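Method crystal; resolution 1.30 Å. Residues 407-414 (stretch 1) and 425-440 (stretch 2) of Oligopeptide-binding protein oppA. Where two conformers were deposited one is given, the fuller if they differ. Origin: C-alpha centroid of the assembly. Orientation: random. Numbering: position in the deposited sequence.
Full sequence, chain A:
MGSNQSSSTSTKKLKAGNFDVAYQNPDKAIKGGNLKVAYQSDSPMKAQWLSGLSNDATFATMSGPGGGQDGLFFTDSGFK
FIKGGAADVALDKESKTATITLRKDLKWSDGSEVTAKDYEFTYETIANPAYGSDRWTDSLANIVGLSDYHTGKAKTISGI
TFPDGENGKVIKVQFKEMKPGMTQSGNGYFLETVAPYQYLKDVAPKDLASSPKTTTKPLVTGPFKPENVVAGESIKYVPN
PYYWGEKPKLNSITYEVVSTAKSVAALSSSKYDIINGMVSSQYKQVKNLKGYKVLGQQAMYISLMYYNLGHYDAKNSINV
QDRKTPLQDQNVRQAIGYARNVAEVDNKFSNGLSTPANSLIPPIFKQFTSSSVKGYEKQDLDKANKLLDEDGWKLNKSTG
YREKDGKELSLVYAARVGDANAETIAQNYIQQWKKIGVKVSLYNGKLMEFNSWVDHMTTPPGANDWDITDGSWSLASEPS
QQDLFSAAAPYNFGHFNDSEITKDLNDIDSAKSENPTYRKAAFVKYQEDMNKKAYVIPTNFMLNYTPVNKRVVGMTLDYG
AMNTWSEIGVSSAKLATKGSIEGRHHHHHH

Stretch 1 407-414: KELSLVYA
Stretch 2 425-440: IAQNYIQQWKKIGVKV

Stretch 1 is extended, with strand at 407-408 and again from Ser-410 onward; between them Leu-409 (phi/psi -81/80) departs from strand values, and a weak hydrogen bond runs from Ser-410 N to Glu-408 O at 2.9 Å. Stretch 2 enters as a helix already under way at Ile-425, with phi near -60° and psi near -40°. The chain then turns through Ile-436 (-104/13) and Gly-437 (76/28), whose positive phi favours glycine, and Val-438 (-111/123) leads into a strand at Lys-439 and Val-440. Two bonds to one carbonyl tie this turn to the helix: Ile-436 N to Trp-433 O at 3.1 Å and Val-438 N to Trp-433 O at 3.0 Å.

The helix runs nearly antiparallel to strand 410-414, at 158° with a closest axial approach of 11.0 Å. Because the turn reverses the chain, the following strand pairs with stretch 1 in parallel. The register sets Ser-410 against Lys-439 (CA to CA 4.5 Å) and Leu-411 against Val-440 (CA to CA 4.9 Å). Lys-439 bonds to the residues flanking Ser-410, the parallel pattern: its N donates to Leu-409 O at 3.0 Å (161°), and its O accepts from Leu-411 N at 2.8 Å (158°). Two CA-H...O contacts supplement these, Ser-410 CA to Lys-439 O at 3.2 Å and Val-440 CA to Leu-411 O at 3.3 Å.

Ser-410 (chi1 m) and Lys-439 share one sheet face, with Ser-410 OG 3.8 Å from Lys-439 CB. The lysine, t, t, m, t along its chain, brings NZ to 3.1 Å from OE1 of Glu-408 (chi1 and chi2 t), a hydrogen-bonded salt bridge.

Leu-411 (m, t) and Val-440 (t) point to the other face. Leu-409 (t, p) places CD2 3.6 Å from CG2 of Val-438 (t), while Leu-411 CD1 lies 4.1 Å from Val-438 CG1, so both leucines pack against this valine.

Tyr-413 (chi1 t, chi2 21°) has the largest area covered by the other stretch and links strand to helix. Its CB meets Val-440 CG1 at 3.4 Å. Trp-433 (chi1 m, chi2 -32°) directs an edge at the tyrosine face: the centroid of its six-membered ring is 5.4 Å from that of Tyr-413, the planes meet at 80°, and CZ3 approaches Tyr-413 CD2 to 3.8 Å. One helical turn away, Ile-430 (m, t) reaches the tyrosine edge, its CG1 4.4 Å from Tyr-413 CD2. Ala-426 CB sits 4.1 Å from Tyr-413 CE2, and Tyr-429 (chi1 m) brings CD2 to 4.0 Å from Tyr-413 OH, a hydroxyl hydrogen-bonded elsewhere in the structure.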

# COMPACT_ATOMS: atom_id res chain seq x y z
N LYS A 407 -17.29 30.72 -13.66
CA LYS A 407 -16.61 29.86 -12.64
C LYS A 407 -15.08 30.03 -12.77
O LYS A 407 -14.57 29.84 -13.81
CB LYS A 407 -17.01 28.38 -12.88
CG LYS A 407 -16.31 27.31 -12.02
CD LYS A 407 -16.19 27.54 -10.52
CE LYS A 407 -15.66 26.25 -9.82
NZ LYS A 407 -15.77 26.22 -8.30
N GLU A 408 -14.41 30.43 -11.70
CA GLU A 408 -12.94 30.53 -11.71
C GLU A 408 -12.34 29.15 -11.51
O GLU A 408 -12.84 28.36 -10.70
CB GLU A 408 -12.40 31.49 -10.64
CG GLU A 408 -10.86 31.58 -10.63
CD GLU A 408 -10.31 32.71 -9.78
OE1 GLU A 408 -10.25 32.56 -8.54
OE2 GLU A 408 -9.90 33.75 -10.36
N LEU A 409 -11.28 28.87 -12.25
CA LEU A 409 -10.60 27.58 -12.17
C LEU A 409 -9.67 27.56 -10.95
O LEU A 409 -8.46 27.79 -11.07
CB LEU A 409 -9.87 27.29 -13.49
CG LEU A 409 -9.26 25.91 -13.70
CD1 LEU A 409 -10.24 24.81 -13.36
CD2 LEU A 409 -8.79 25.76 -15.15
N SER A 410 -10.27 27.34 -9.79
CA SER A 410 -9.57 27.34 -8.50
C SER A 410 -9.78 25.98 -7.85
O SER A 410 -10.88 25.43 -7.90
CB SER A 410 -10.10 28.45 -7.60
OG SER A 410 -10.01 29.71 -8.25
N LEU A 411 -8.71 25.44 -7.29
CA LEU A 411 -8.71 24.09 -6.69
C LEU A 411 -7.90 24.06 -5.40
O LEU A 411 -6.96 24.77 -5.23
CB LEU A 411 -8.14 23.03 -7.68
CG LEU A 411 -8.87 23.01 -9.05
CD1 LEU A 411 -8.08 22.17 -10.08
CD2 LEU A 411 -10.23 22.44 -8.91
N VAL A 412 -8.29 23.13 -4.55
CA VAL A 412 -7.59 22.88 -3.29
C VAL A 412 -6.69 21.65 -3.42
O VAL A 412 -7.14 20.60 -3.76
CB VAL A 412 -8.63 22.65 -2.14
CG1 VAL A 412 -7.90 22.19 -0.88
CG2 VAL A 412 -9.48 23.92 -1.88
N TYR A 413 -5.44 21.84 -3.05
CA TYR A 413 -4.41 20.80 -3.12
C TYR A 413 -4.06 20.35 -1.71
O TYR A 413 -3.43 21.06 -0.96
CB TYR A 413 -3.18 21.39 -3.75
CG TYR A 413 -1.91 20.50 -3.94
CD1 TYR A 413 -1.95 19.09 -3.95
CD2 TYR A 413 -0.66 21.10 -4.14
CE1 TYR A 413 -0.78 18.36 -4.15
CE2 TYR A 413 0.45 20.39 -4.35
CZ TYR A 413 0.39 19.01 -4.34
OH TYR A 413 1.50 18.25 -4.54
N ALA A 414 -4.51 19.15 -1.37
CA ALA A 414 -4.18 18.52 -0.07
C ALA A 414 -2.76 17.87 -0.11
O ALA A 414 -2.62 16.67 -0.12
CB ALA A 414 -5.26 17.47 0.33
N ILE A 425 8.59 21.90 -2.88
CA ILE A 425 8.11 21.11 -4.02
C ILE A 425 6.63 21.39 -4.27
O ILE A 425 6.27 21.63 -5.38
CB ILE A 425 8.39 19.60 -3.81
CG1 ILE A 425 9.89 19.36 -3.90
CG2 ILE A 425 7.63 18.78 -4.85
CD1 ILE A 425 10.30 17.99 -3.35
N ALA A 426 5.81 21.40 -3.22
CA ALA A 426 4.38 21.70 -3.40
C ALA A 426 4.16 23.11 -3.97
O ALA A 426 3.39 23.29 -4.84
CB ALA A 426 3.65 21.52 -2.05
N GLN A 427 4.88 24.11 -3.47
CA GLN A 427 4.78 25.48 -4.00
C GLN A 427 5.27 25.54 -5.46
O GLN A 427 4.71 26.23 -6.25
CB GLN A 427 5.58 26.44 -3.11
CG GLN A 427 4.97 26.71 -1.79
CD GLN A 427 3.58 27.27 -1.84
OE1 GLN A 427 3.17 27.90 -2.78
NE2 GLN A 427 2.92 27.09 -0.76
N ASN A 428 6.30 24.78 -5.76
CA ASN A 428 6.78 24.62 -7.14
C ASN A 428 5.65 24.13 -8.12
O ASN A 428 5.49 24.70 -9.16
CB ASN A 428 7.99 23.69 -7.21
CG ASN A 428 8.22 23.10 -8.58
OD1 ASN A 428 8.84 23.68 -9.43
ND2 ASN A 428 7.70 21.92 -8.78
N TYR A 429 4.86 23.14 -7.70
CA TYR A 429 3.71 22.70 -8.52
C TYR A 429 2.62 23.79 -8.61
O TYR A 429 2.09 23.98 -9.66
CB TYR A 429 3.16 21.34 -8.04
CG TYR A 429 4.14 20.17 -8.26
CD1 TYR A 429 4.89 20.03 -9.45
CD2 TYR A 429 4.33 19.23 -7.24
CE1 TYR A 429 5.78 18.94 -9.62
CE2 TYR A 429 5.20 18.16 -7.41
CZ TYR A 429 5.90 18.02 -8.59
OH TYR A 429 6.78 16.99 -8.81
N ILE A 430 2.33 24.45 -7.50
CA ILE A 430 1.40 25.58 -7.52
C ILE A 430 1.85 26.65 -8.55
O ILE A 430 1.04 27.17 -9.27
CB ILE A 430 1.25 26.16 -6.07
CG1 ILE A 430 0.44 25.17 -5.22
CG2 ILE A 430 0.50 27.52 -6.11
CD1 ILE A 430 0.33 25.54 -3.69
N GLN A 431 3.13 26.94 -8.57
CA GLN A 431 3.73 27.85 -9.54
C GLN A 431 3.56 27.33 -10.97
O GLN A 431 3.22 28.08 -11.81
CB GLN A 431 5.22 28.03 -9.21
CG GLN A 431 6.01 28.81 -10.24
CD GLN A 431 7.52 28.67 -10.09
OE1 GLN A 431 8.05 27.95 -9.26
NE2 GLN A 431 8.22 29.43 -10.92
N GLN A 432 3.74 26.04 -11.23
CA GLN A 432 3.52 25.53 -12.58
C GLN A 432 2.03 25.66 -12.98
O GLN A 432 1.72 26.02 -14.09
CB GLN A 432 3.98 24.05 -12.74
CG GLN A 432 5.42 23.75 -12.29
CD GLN A 432 6.45 24.73 -12.87
OE1 GLN A 432 6.53 24.93 -14.04
NE2 GLN A 432 7.22 25.31 -11.99
N TRP A 433 1.13 25.39 -12.06
CA TRP A 433 -0.28 25.49 -12.33
C TRP A 433 -0.73 26.95 -12.61
O TRP A 433 -1.54 27.18 -13.44
CB TRP A 433 -1.04 24.80 -11.17
CG TRP A 433 -0.87 23.27 -11.25
CD1 TRP A 433 -0.75 22.55 -12.35
CD2 TRP A 433 -0.74 22.36 -10.16
NE1 TRP A 433 -0.59 21.22 -12.07
CE2 TRP A 433 -0.58 21.08 -10.71
CE3 TRP A 433 -0.78 22.49 -8.78
CZ2 TRP A 433 -0.46 19.92 -9.93
CZ3 TRP A 433 -0.64 21.32 -7.97
CH2 TRP A 433 -0.46 20.06 -8.56
N LYS A 434 -0.11 27.89 -11.91
CA LYS A 434 -0.34 29.31 -12.21
C LYS A 434 0.06 29.64 -13.67
O LYS A 434 -0.62 30.40 -14.31
CB LYS A 434 0.39 30.17 -11.19
CG LYS A 434 0.20 31.69 -11.42
CD LYS A 434 0.84 32.47 -10.28
CE LYS A 434 0.57 34.01 -10.38
NZ LYS A 434 1.46 34.75 -9.43
N LYS A 435 1.14 29.05 -14.16
CA LYS A 435 1.54 29.24 -15.57
C LYS A 435 0.46 28.82 -16.56
O LYS A 435 0.41 29.35 -17.64
CB LYS A 435 2.84 28.49 -15.93
CG LYS A 435 4.09 28.89 -15.13
CD LYS A 435 5.27 27.94 -15.47
CE LYS A 435 6.49 28.24 -14.66
NZ LYS A 435 7.56 27.36 -15.06
N ILE A 436 -0.39 27.88 -16.19
CA ILE A 436 -1.50 27.46 -17.09
C ILE A 436 -2.87 28.01 -16.68
O ILE A 436 -3.85 27.59 -17.15
CB ILE A 436 -1.60 25.92 -17.30
CG1 ILE A 436 -1.90 25.21 -15.95
CG2 ILE A 436 -0.25 25.35 -17.97
CD1 ILE A 436 -2.40 23.77 -16.09
N GLY A 437 -2.87 28.98 -15.79
CA GLY A 437 -4.08 29.69 -15.38
C GLY A 437 -5.01 28.94 -14.44
O GLY A 437 -6.15 29.20 -14.37
N VAL A 438 -4.41 28.06 -13.66
CA VAL A 438 -5.13 27.31 -12.62
C VAL A 438 -4.65 27.80 -11.26
O VAL A 438 -3.48 27.78 -10.96
CB VAL A 438 -4.87 25.80 -12.78
CG1 VAL A 438 -5.65 25.02 -11.66
CG2 VAL A 438 -5.32 25.36 -14.19
N LYS A 439 -5.58 28.25 -10.45
CA LYS A 439 -5.30 28.72 -9.11
C LYS A 439 -5.44 27.56 -8.11
O LYS A 439 -6.45 27.00 -7.93
CB LYS A 439 -6.24 29.85 -8.68
CG LYS A 439 -5.81 30.48 -7.35
CD LYS A 439 -6.92 31.34 -6.76
CE LYS A 439 -6.95 32.60 -7.44
NZ LYS A 439 -7.93 33.59 -6.84
N VAL A 440 -4.32 27.22 -7.50
CA VAL A 440 -4.27 26.08 -6.58
C VAL A 440 -3.76 26.57 -5.21
O VAL A 440 -2.79 27.25 -5.13
CB VAL A 440 -3.35 24.97 -7.17
CG1 VAL A 440 -3.22 23.79 -6.17
CG2 VAL A 440 -3.88 24.47 -8.47